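Local coordinates for protein alkyl hydroperoxide reductase E (Mycobacterium tuberculosis, PDB 5C04) that probably reduces hydrogen peroxide and organic hydroperoxides to water and alcohols as a thiol-dependent peroxidase, helping to protect the cell from oxidative stress, at residues Leu35-Leu40 / Gly113-Gly118; Ala67-Val72 / Phe89-Asp94; Tyr105-Glu110 / Ala131-Pro136. The protein carries 1 engineered substitution. One frame throughout, in Å; residues are numbered along the deposited sequence. Where two conformers were deposited one is given.

Contact 1. Residues Leu35-Leu40 / Gly113-Gly118. Engineered in segment 35-40: His38 (natural residue Phe).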
loop_
_atom_site.group_PDB
_atom_site.type_symbol
_atom_site.label_atom_id
_atom_site.label_comp_id
_atom_site.label_asym_id
_atom_site.label_seq_id
_atom_site.Cartn_x
_atom_site.Cartn_y
_atom_site.Cartn_z
ATOM N N LEU A 35 -6.327 -0.662 -19.763
ATOM C CA LEU A 35 -5.460 -0.664 -18.552
ATOM C C LEU A 35 -5.403 0.736 -17.988
ATOM O O LEU A 35 -4.897 1.659 -18.653
ATOM C CB LEU A 35 -4.038 -1.092 -18.905
ATOM C CG LEU A 35 -3.895 -2.469 -19.559
ATOM C CD1 LEU A 35 -2.442 -2.757 -19.860
ATOM C CD2 LEU A 35 -4.499 -3.562 -18.698
ATOM N N VAL A 36 -5.945 0.904 -16.770
ATOM C CA VAL A 36 -5.968 2.207 -16.096
ATOM C C VAL A 36 -4.992 2.160 -14.901
ATOM O O VAL A 36 -5.345 1.753 -13.780
ATOM C CB VAL A 36 -7.392 2.609 -15.645
ATOM C CG1 VAL A 36 -7.373 4.007 -15.023
ATOM C CG2 VAL A 36 -8.383 2.531 -16.840
ATOM N N PHE A 37 -3.766 2.568 -15.164
ATOM C CA PHE A 37 -2.775 2.747 -14.067
ATOM C C PHE A 37 -3.148 3.988 -13.290
ATOM O O PHE A 37 -3.546 4.998 -13.875
ATOM C CB PHE A 37 -1.359 2.882 -14.624
ATOM C CG PHE A 37 -0.808 1.606 -15.204
ATOM C CD1 PHE A 37 -1.023 1.267 -16.539
ATOM C CD2 PHE A 37 -0.036 0.755 -14.429
ATOM C CE1 PHE A 37 -0.490 0.100 -17.081
ATOM C CE2 PHE A 37 0.508 -0.408 -14.967
ATOM C CZ PHE A 37 0.267 -0.736 -16.280
ATOM N N HIS A 38 -2.987 3.953 -11.964
ATOM C CA HIS A 38 -3.257 5.151 -11.179
ATOM C C HIS A 38 -2.440 5.144 -9.894
ATOM O O HIS A 38 -2.038 4.070 -9.430
ATOM C CB HIS A 38 -4.744 5.332 -10.904
ATOM C CG HIS A 38 -5.299 4.314 -9.992
ATOM N ND1 HIS A 38 -5.431 4.554 -8.639
ATOM C CD2 HIS A 38 -5.661 3.023 -10.189
ATOM C CE1 HIS A 38 -5.898 3.471 -8.057
ATOM N NE2 HIS A 38 -6.052 2.534 -8.962
ATOM N N PRO A 39 -2.174 6.338 -9.342
ATOM C CA PRO A 39 -1.369 6.453 -8.135
ATOM C C PRO A 39 -1.780 5.660 -6.880
ATOM O O PRO A 39 -1.029 4.777 -6.449
ATOM C CB PRO A 39 -1.392 7.962 -7.867
ATOM C CG PRO A 39 -1.418 8.564 -9.212
ATOM C CD PRO A 39 -2.249 7.618 -10.062
ATOM N N LEU A 40 -2.922 5.966 -6.267
ATOM C CA LEU A 40 -3.192 5.451 -4.935
ATOM C C LEU A 40 -4.662 5.410 -4.585
ATOM O O LEU A 40 -5.382 6.413 -4.714
ATOM C CB LEU A 40 -2.516 6.313 -3.866
ATOM C CG LEU A 40 -0.987 6.222 -3.666
ATOM C CD1 LEU A 40 -0.540 7.257 -2.629
ATOM C CD2 LEU A 40 -0.574 4.811 -3.284
ATOM N N GLY A 113 7.257 6.551 -5.986
ATOM C CA GLY A 113 6.933 5.150 -5.716
ATOM C C GLY A 113 5.516 4.745 -6.093
ATOM O O GLY A 113 4.967 3.758 -5.572
ATOM N N ILE A 114 4.936 5.461 -7.039
ATOM C CA ILE A 114 3.584 5.194 -7.499
ATOM C C ILE A 114 3.545 5.165 -9.020
ATOM O O ILE A 114 4.399 5.752 -9.683
ATOM C CB ILE A 114 2.606 6.284 -6.988
ATOM C CG1 ILE A 114 3.092 7.683 -7.432
ATOM C CG2 ILE A 114 2.398 6.170 -5.493
ATOM C CD1 ILE A 114 2.240 8.849 -7.007
ATOM N N ALA A 115 2.515 4.541 -9.576
ATOM C CA ALA A 115 2.258 4.685 -11.012
ATOM C C ALA A 115 1.763 6.096 -11.267
ATOM O O ALA A 115 0.991 6.665 -10.468
ATOM C CB ALA A 115 1.243 3.664 -11.489
ATOM N N ASN A 116 2.219 6.675 -12.388
ATOM C CA ASN A 116 1.575 7.831 -12.964
ATOM C C ASN A 116 0.247 7.422 -13.572
ATOM O O ASN A 116 -0.141 6.254 -13.529
ATOM C CB ASN A 116 2.514 8.480 -14.020
ATOM C CG ASN A 116 3.740 9.130 -13.390
ATOM O OD1 ASN A 116 3.639 9.811 -12.390
ATOM N ND2 ASN A 116 4.908 8.913 -13.987
ATOM N N ARG A 117 -0.463 8.406 -14.135
ATOM C CA ARG A 117 -1.770 8.158 -14.733
ATOM C C ARG A 117 -1.597 7.666 -16.172
ATOM O O ARG A 117 -1.873 8.385 -17.147
ATOM C CB ARG A 117 -2.659 9.421 -14.629
ATOM C CG ARG A 117 -2.958 9.783 -13.186
ATOM C CD ARG A 117 -4.039 10.868 -13.001
ATOM N NE ARG A 117 -3.955 11.338 -11.629
ATOM C CZ ARG A 117 -4.395 10.676 -10.561
ATOM N NH1 ARG A 117 -5.110 9.582 -10.707
ATOM N NH2 ARG A 117 -4.079 11.118 -9.338
ATOM N N GLY A 118 -1.117 6.440 -16.283
ATOM C CA GLY A 118 -0.895 5.774 -17.563
ATOM C C GLY A 118 -2.149 5.048 -17.987
ATOM O O GLY A 118 -2.833 4.421 -17.176
HETATM O O HOH W 1 0.302 3.237 -8.157
#
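Phe37 and Gly118 join two segments of the chain that run in nearly opposite senses, 150° apart over these short lengths. Phe37 N donates to Gly118 O across 2.9 Å, and the bond is bent, with 136° at the hydrogen. Further along, Pro39 has no N-H; a water links its carbonyl to the other segment, donating to Pro39 O and accepting from Ala115 N. Pro39 CA adds a CA-H...O contact to Ala115 O at 3.3 Å. Lacking a side chain, Gly118 lets Phe37 come close, with Gly118 O at the edge of the phenyl ring, while the small Ala115 meets Phe37 with CB against CB at 4.1 Å. These strands belong to the central sheet of the thioredoxin fold, and residues 38-40 lead from it toward helix 44-55, which carries Cys46, the active-site cysteine by similarity. Arg117 runs roughly perpendicular to Pro39; its chain is extended from CG to NE, and Pro39 CD lies over one face of the guanidinium, 3.5 Å from Arg117 NH1. A salt bridge to Glu49 and a hydrogen bond to Pro136 O fix that group beside Cys46. The CB of the engineered His38 points away from 113-118, though it stays 4.3 Å from Arg117 NH1. At the far end Leu40 CG packs on Ile114 CG2 at 3.8 Å, and Ile114 CD1 reaches Pro39 CB; the second subunit adds Phe95 against Ile114.

Contact 2. Residues Ala67-Val72 / Phe89-Asp94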
loop_
_atom_site.group_PDB
_atom_site.type_symbol
_atom_site.label_atom_id
_atom_site.label_comp_id
_atom_site.label_asym_id
_atom_site.label_seq_id
_atom_site.Cartn_x
_atom_site.Cartn_y
_atom_site.Cartn_z
ATOM N N ALA A 67 -11.948 -3.817 -18.492
ATOM C CA ALA A 67 -11.196 -2.734 -17.874
ATOM C C ALA A 67 -10.529 -3.222 -16.592
ATOM O O ALA A 67 -11.171 -3.867 -15.771
ATOM C CB ALA A 67 -12.088 -1.559 -17.572
ATOM N N LEU A 68 -9.254 -2.879 -16.459
ATOM C CA LEU A 68 -8.460 -3.255 -15.277
ATOM C C LEU A 68 -7.787 -2.027 -14.719
ATOM O O LEU A 68 -7.047 -1.349 -15.424
ATOM C CB LEU A 68 -7.377 -4.267 -15.663
ATOM C CG LEU A 68 -7.853 -5.498 -16.448
ATOM C CD1 LEU A 68 -6.694 -6.298 -17.015
ATOM C CD2 LEU A 68 -8.706 -6.370 -15.563
ATOM N N ALA A 69 -8.006 -1.765 -13.438
ATOM C CA ALA A 69 -7.325 -0.667 -12.767
ATOM C C ALA A 69 -6.069 -1.268 -12.133
ATOM O O ALA A 69 -6.139 -2.403 -11.656
ATOM C CB ALA A 69 -8.233 -0.022 -11.747
ATOM N N ILE A 70 -4.935 -0.599 -12.238
ATOM C CA ILE A 70 -3.676 -1.113 -11.649
ATOM C C ILE A 70 -2.998 -0.049 -10.807
ATOM O O ILE A 70 -2.783 1.072 -11.264
ATOM C CB ILE A 70 -2.697 -1.534 -12.770
ATOM C CG1 ILE A 70 -3.378 -2.550 -13.712
ATOM C CG2 ILE A 70 -1.374 -2.061 -12.208
ATOM C CD1 ILE A 70 -2.582 -2.941 -14.957
ATOM N N SER A 71 -2.619 -0.418 -9.581
ATOM C CA SER A 71 -1.976 0.511 -8.667
ATOM C C SER A 71 -1.057 -0.283 -7.759
ATOM O O SER A 71 -1.191 -1.502 -7.685
ATOM C CB SER A 71 -3.043 1.234 -7.862
ATOM O OG SER A 71 -2.500 2.377 -7.226
ATOM N N VAL A 72 -0.173 0.422 -7.037
ATOM C CA VAL A 72 0.786 -0.258 -6.157
ATOM C C VAL A 72 0.205 -0.788 -4.843
ATOM O O VAL A 72 0.945 -1.439 -4.091
ATOM C CB VAL A 72 2.036 0.620 -5.890
ATOM C CG1 VAL A 72 2.800 0.911 -7.178
ATOM C CG2 VAL A 72 1.688 1.873 -5.109
ATOM N N PHE A 89 -15.385 -3.828 -10.958
ATOM C CA PHE A 89 -14.347 -4.212 -11.903
ATOM C C PHE A 89 -13.067 -4.590 -11.142
ATOM O O PHE A 89 -12.955 -4.278 -9.941
ATOM C CB PHE A 89 -14.094 -3.079 -12.924
ATOM C CG PHE A 89 -13.841 -1.718 -12.294
ATOM C CD1 PHE A 89 -14.897 -0.855 -12.011
ATOM C CD2 PHE A 89 -12.549 -1.315 -11.952
ATOM C CE1 PHE A 89 -14.669 0.377 -11.415
ATOM C CE2 PHE A 89 -12.326 -0.074 -11.349
ATOM C CZ PHE A 89 -13.391 0.775 -11.100
ATOM N N PRO A 90 -12.084 -5.216 -11.822
ATOM C CA PRO A 90 -10.852 -5.599 -11.132
ATOM C C PRO A 90 -9.909 -4.428 -10.866
ATOM O O PRO A 90 -9.609 -3.638 -11.769
ATOM C CB PRO A 90 -10.176 -6.599 -12.089
ATOM C CG PRO A 90 -11.262 -7.029 -13.020
ATOM C CD PRO A 90 -12.171 -5.858 -13.159
ATOM N N LEU A 91 -9.465 -4.345 -9.612
ATOM C CA LEU A 91 -8.364 -3.484 -9.189
ATOM C C LEU A 91 -7.225 -4.425 -8.922
ATOM O O LEU A 91 -7.372 -5.336 -8.083
ATOM C CB LEU A 91 -8.708 -2.752 -7.913
ATOM C CG LEU A 91 -9.627 -1.533 -8.045
ATOM C CD1 LEU A 91 -11.066 -1.873 -8.353
ATOM C CD2 LEU A 91 -9.604 -0.727 -6.756
ATOM N N LEU A 92 -6.129 -4.238 -9.653
ATOM C CA LEU A 92 -4.976 -5.135 -9.589
ATOM C C LEU A 92 -3.843 -4.549 -8.798
ATOM O O LEU A 92 -3.617 -3.334 -8.835
ATOM C CB LEU A 92 -4.460 -5.469 -10.975
ATOM C CG LEU A 92 -5.494 -6.020 -11.940
ATOM C CD1 LEU A 92 -4.758 -6.483 -13.182
ATOM C CD2 LEU A 92 -6.338 -7.136 -11.342
ATOM N N SER A 93 -3.119 -5.423 -8.082
ATOM C CA SER A 93 -2.050 -5.001 -7.161
ATOM C C SER A 93 -0.660 -5.139 -7.756
ATOM O O SER A 93 -0.153 -6.262 -7.890
ATOM C CB SER A 93 -2.109 -5.838 -5.886
ATOM O OG SER A 93 -3.245 -5.518 -5.141
ATOM N N ASP A 94 -0.043 -4.006 -8.090
ATOM C CA ASP A 94 1.335 -3.957 -8.571
ATOM C C ASP A 94 2.253 -3.700 -7.344
ATOM O O ASP A 94 3.031 -2.753 -7.305
ATOM C CB ASP A 94 1.450 -2.854 -9.653
ATOM C CG ASP A 94 2.751 -2.924 -10.454
ATOM O OD1 ASP A 94 3.428 -3.992 -10.489
ATOM O OD2 ASP A 94 3.127 -1.886 -11.046
#
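A beta-alpha-beta unit, strand 65-71, helix 75-85 and strand 91-93, brings Ala69 beside Leu91 as parallel neighbours in the sheet of the thioredoxin fold. The short strand axes approach to 4.6 Å and diverge by 38°, a marked twist. Four backbone bonds pass between them in the staggered pattern of parallel strands. Ala69 gives its N-H to Pro90 O and receives Leu92 N on its own oxygen at 2.7 Å; Ser71 N then donates to Leu92 O, and Asp94 N to Ser71 O. All four are nearly straight at the hydrogen. Pro90, which has no N-H, suits the start of the pairing because its carbonyl is what serves there.

Side chains sort by face. Ile70 and Leu92 share one face, Ile70 CG1 lying 4.1 Å from Leu92 CB, and Leu92 also packs against Leu14 of strand 13-16. Ala69 and Leu91 occupy the other, where a methyl is small enough for Phe89 to come in. Phe89 CG stands between the backbone N and carbonyl carbon (chi1 52°), and the ring meets Ala69 CB with its edge, CE2 at 4.1 Å. Leu68 CD2 rests on Pro90 CG at 3.7 Å. In the conformer given, Ser71 OG probably bonds to His38 O. Asp94 CG stands anti to the backbone N (chi1 -167°), and its carboxylate is taken up by Val101 N and Ser102 OG, while Asp94 CB touches Ile70 CG2 at 3.9 Å.

Contact 3. Residues Tyr105-Glu110 / Ala131-Pro136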
loop_
_atom_site.group_PDB
_atom_site.type_symbol
_atom_site.label_atom_id
_atom_site.label_comp_id
_atom_site.label_asym_id
_atom_site.label_seq_id
_atom_site.Cartn_x
_atom_site.Cartn_y
_atom_site.Cartn_z
ATOM N N TYR A 105 5.562 -0.958 -18.364
ATOM C CA TYR A 105 4.788 -0.132 -19.280
ATOM C C TYR A 105 5.349 1.283 -19.416
ATOM O O TYR A 105 4.837 2.062 -20.232
ATOM C CB TYR A 105 3.284 -0.111 -18.881
ATOM C CG TYR A 105 2.531 -1.344 -19.335
ATOM C CD1 TYR A 105 2.649 -2.570 -18.672
ATOM C CD2 TYR A 105 1.715 -1.298 -20.478
ATOM C CE1 TYR A 105 1.982 -3.713 -19.114
ATOM C CE2 TYR A 105 1.020 -2.418 -20.909
ATOM C CZ TYR A 105 1.182 -3.633 -20.247
ATOM O OH TYR A 105 0.526 -4.774 -20.650
ATOM N N GLY A 106 6.382 1.609 -18.642
ATOM C CA GLY A 106 7.038 2.906 -18.697
ATOM C C GLY A 106 6.281 4.026 -18.026
ATOM O O GLY A 106 6.485 5.193 -18.328
ATOM N N VAL A 107 5.416 3.686 -17.069
ATOM C CA VAL A 107 4.584 4.707 -16.435
ATOM C C VAL A 107 4.749 4.768 -14.919
ATOM O O VAL A 107 3.862 5.273 -14.233
ATOM C CB VAL A 107 3.091 4.524 -16.801
ATOM C CG1 VAL A 107 2.894 4.685 -18.300
ATOM C CG2 VAL A 107 2.572 3.178 -16.334
ATOM N N PHE A 108 5.873 4.283 -14.417
ATOM C CA PHE A 108 6.134 4.338 -12.973
ATOM C C PHE A 108 6.811 5.663 -12.645
ATOM O O PHE A 108 7.712 6.125 -13.395
ATOM C CB PHE A 108 6.985 3.148 -12.555
ATOM C CG PHE A 108 7.177 3.005 -11.062
ATOM C CD1 PHE A 108 6.102 2.747 -10.217
ATOM C CD2 PHE A 108 8.452 3.079 -10.513
ATOM C CE1 PHE A 108 6.319 2.562 -8.847
ATOM C CE2 PHE A 108 8.659 2.910 -9.145
ATOM C CZ PHE A 108 7.583 2.680 -8.324
ATOM N N ASN A 109 6.406 6.258 -11.513
ATOM C CA ASN A 109 7.018 7.446 -10.964
ATOM C C ASN A 109 8.054 7.017 -9.929
ATOM O O ASN A 109 7.731 6.752 -8.759
ATOM C CB ASN A 109 5.949 8.347 -10.346
ATOM C CG ASN A 109 6.452 9.729 -9.997
ATOM O OD1 ASN A 109 7.467 9.882 -9.322
ATOM N ND2 ASN A 109 5.729 10.749 -10.447
ATOM N N GLU A 110 9.314 6.927 -10.363
ATOM C CA GLU A 110 10.409 6.451 -9.512
ATOM C C GLU A 110 10.650 7.282 -8.258
ATOM O O GLU A 110 11.063 6.739 -7.241
ATOM C CB GLU A 110 11.727 6.391 -10.318
ATOM C CG GLU A 110 11.764 5.289 -11.361
ATOM C CD GLU A 110 11.953 3.899 -10.762
ATOM O OE1 GLU A 110 12.267 3.787 -9.550
ATOM O OE2 GLU A 110 11.792 2.912 -11.526
ATOM N N ALA A 131 -2.269 4.887 -26.060
ATOM C CA ALA A 131 -1.290 5.052 -24.975
ATOM C C ALA A 131 -1.202 6.491 -24.532
ATOM O O ALA A 131 -1.003 7.392 -25.350
ATOM C CB ALA A 131 0.081 4.542 -25.402
ATOM N N GLU A 132 -1.340 6.728 -23.224
ATOM C CA GLU A 132 -1.128 8.059 -22.698
ATOM C C GLU A 132 -0.518 7.947 -21.313
ATOM O O GLU A 132 -0.633 6.889 -20.658
ATOM C CB GLU A 132 -2.429 8.838 -22.606
ATOM C CG GLU A 132 -3.367 8.320 -21.520
ATOM C CD GLU A 132 -4.693 9.027 -21.396
ATOM O OE1 GLU A 132 -4.913 10.085 -22.052
ATOM O OE2 GLU A 132 -5.543 8.512 -20.615
ATOM N N MET A 133 0.098 9.035 -20.869
ATOM C CA MET A 133 0.543 9.131 -19.475
ATOM C C MET A 133 0.478 10.549 -18.976
ATOM O O MET A 133 1.194 11.424 -19.473
ATOM C CB MET A 133 1.966 8.606 -19.290
ATOM C CG MET A 133 2.329 8.363 -17.827
ATOM S SD MET A 133 4.095 8.162 -17.509
ATOM C CE MET A 133 4.718 9.822 -17.736
ATOM N N LYS A 134 -0.398 10.779 -18.002
ATOM C CA LYS A 134 -0.497 12.053 -17.317
ATOM C C LYS A 134 0.165 11.986 -15.940
ATOM O O LYS A 134 0.381 10.900 -15.387
ATOM C CB LYS A 134 -1.966 12.485 -17.219
ATOM C CG LYS A 134 -2.674 12.556 -18.572
ATOM C CD LYS A 134 -1.975 13.510 -19.518
ATOM C CE LYS A 134 -2.856 13.862 -20.707
ATOM N NZ LYS A 134 -3.204 12.634 -21.472
ATOM N N GLN A 135 0.476 13.146 -15.382
ATOM C CA GLN A 135 1.079 13.221 -14.066
ATOM C C GLN A 135 0.056 13.001 -12.946
ATOM O O GLN A 135 -1.166 13.075 -13.164
ATOM C CB GLN A 135 1.791 14.565 -13.887
ATOM C CG GLN A 135 2.957 14.769 -14.851
ATOM C CD GLN A 135 4.068 13.755 -14.650
ATOM O OE1 GLN A 135 4.594 13.609 -13.554
ATOM N NE2 GLN A 135 4.410 13.026 -15.709
ATOM N N PRO A 136 0.538 12.703 -11.736
ATOM C CA PRO A 136 -0.404 12.450 -10.638
ATOM C C PRO A 136 -1.350 13.612 -10.353
ATOM O O PRO A 136 -2.480 13.405 -9.915
ATOM C CB PRO A 136 0.515 12.147 -9.445
ATOM C CG PRO A 136 1.732 11.558 -10.081
ATOM C CD PRO A 136 1.912 12.345 -11.354
#
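Met133 and Val107 give the most surface to this contact, and their side chains lie alongside one another, running in opposite senses. Met133 CG, anti to the backbone N (chi1 -165°), lies 3.8 Å from Val107 CG1. A bend at chi3 (72°) turns only the terminal CE; the sulfur itself rests 3.7 Å from Val107 CA. A long, unbranched thioether suits a place where two backbones stay well apart, with 6.7 Å between Val107 CA and Met133 CA. Beta-branched Val107 offers a compact surface from the other side. Both segments flank strand 114-122, which runs antiparallel to strands 108-109 and 128-134; the two touching parts therefore point the same way, 11° apart. Backbone bonds from Val107 to Asn116 and from Lys134 to Arg117 tie each segment to that intervening strand. Gly106, with its positive phi, closes helix 100-104 in a Schellman motif just before Val107, and its oxygen comes 3.9 Å from Met133 SD. The third large contributor is Asn109, whose ND2 approaches Pro136 CG at 4.1 Å, the two side chains crossing obliquely. Both polar atoms of its amide are engaged: ND2 donates to Asn116 OD1, and OD1 accepts from Ala112 N. Phe108 turns the other way, toward Trp96 of the second subunit, which it meets edge-to-face.

The three contacts lie across one sheet. Contacts 1 and 2 have centres about 9 Å apart and meet where strand 32-37 pairs with strand 65-71: Val36 O lies 2.8 Å from Ile70 N. Contact 3, about 7 Å from contact 1 centre to centre, shares strand 114-122 with it: Ile114 O lies 2.8 Å from Asn109 N. Contacts 2 and 3 are about 15 Å apart between centres and touch where Val72 CG1 lies 4.2 Å from Phe108 CE1. Cys46, the active-site residue by similarity, is closest to contact 1, about 3 Å from the Arg117 side chain; the side chains of Ser71 in contact 2 and Pro136 in contact 3 lie about 6 and 7 Å from it.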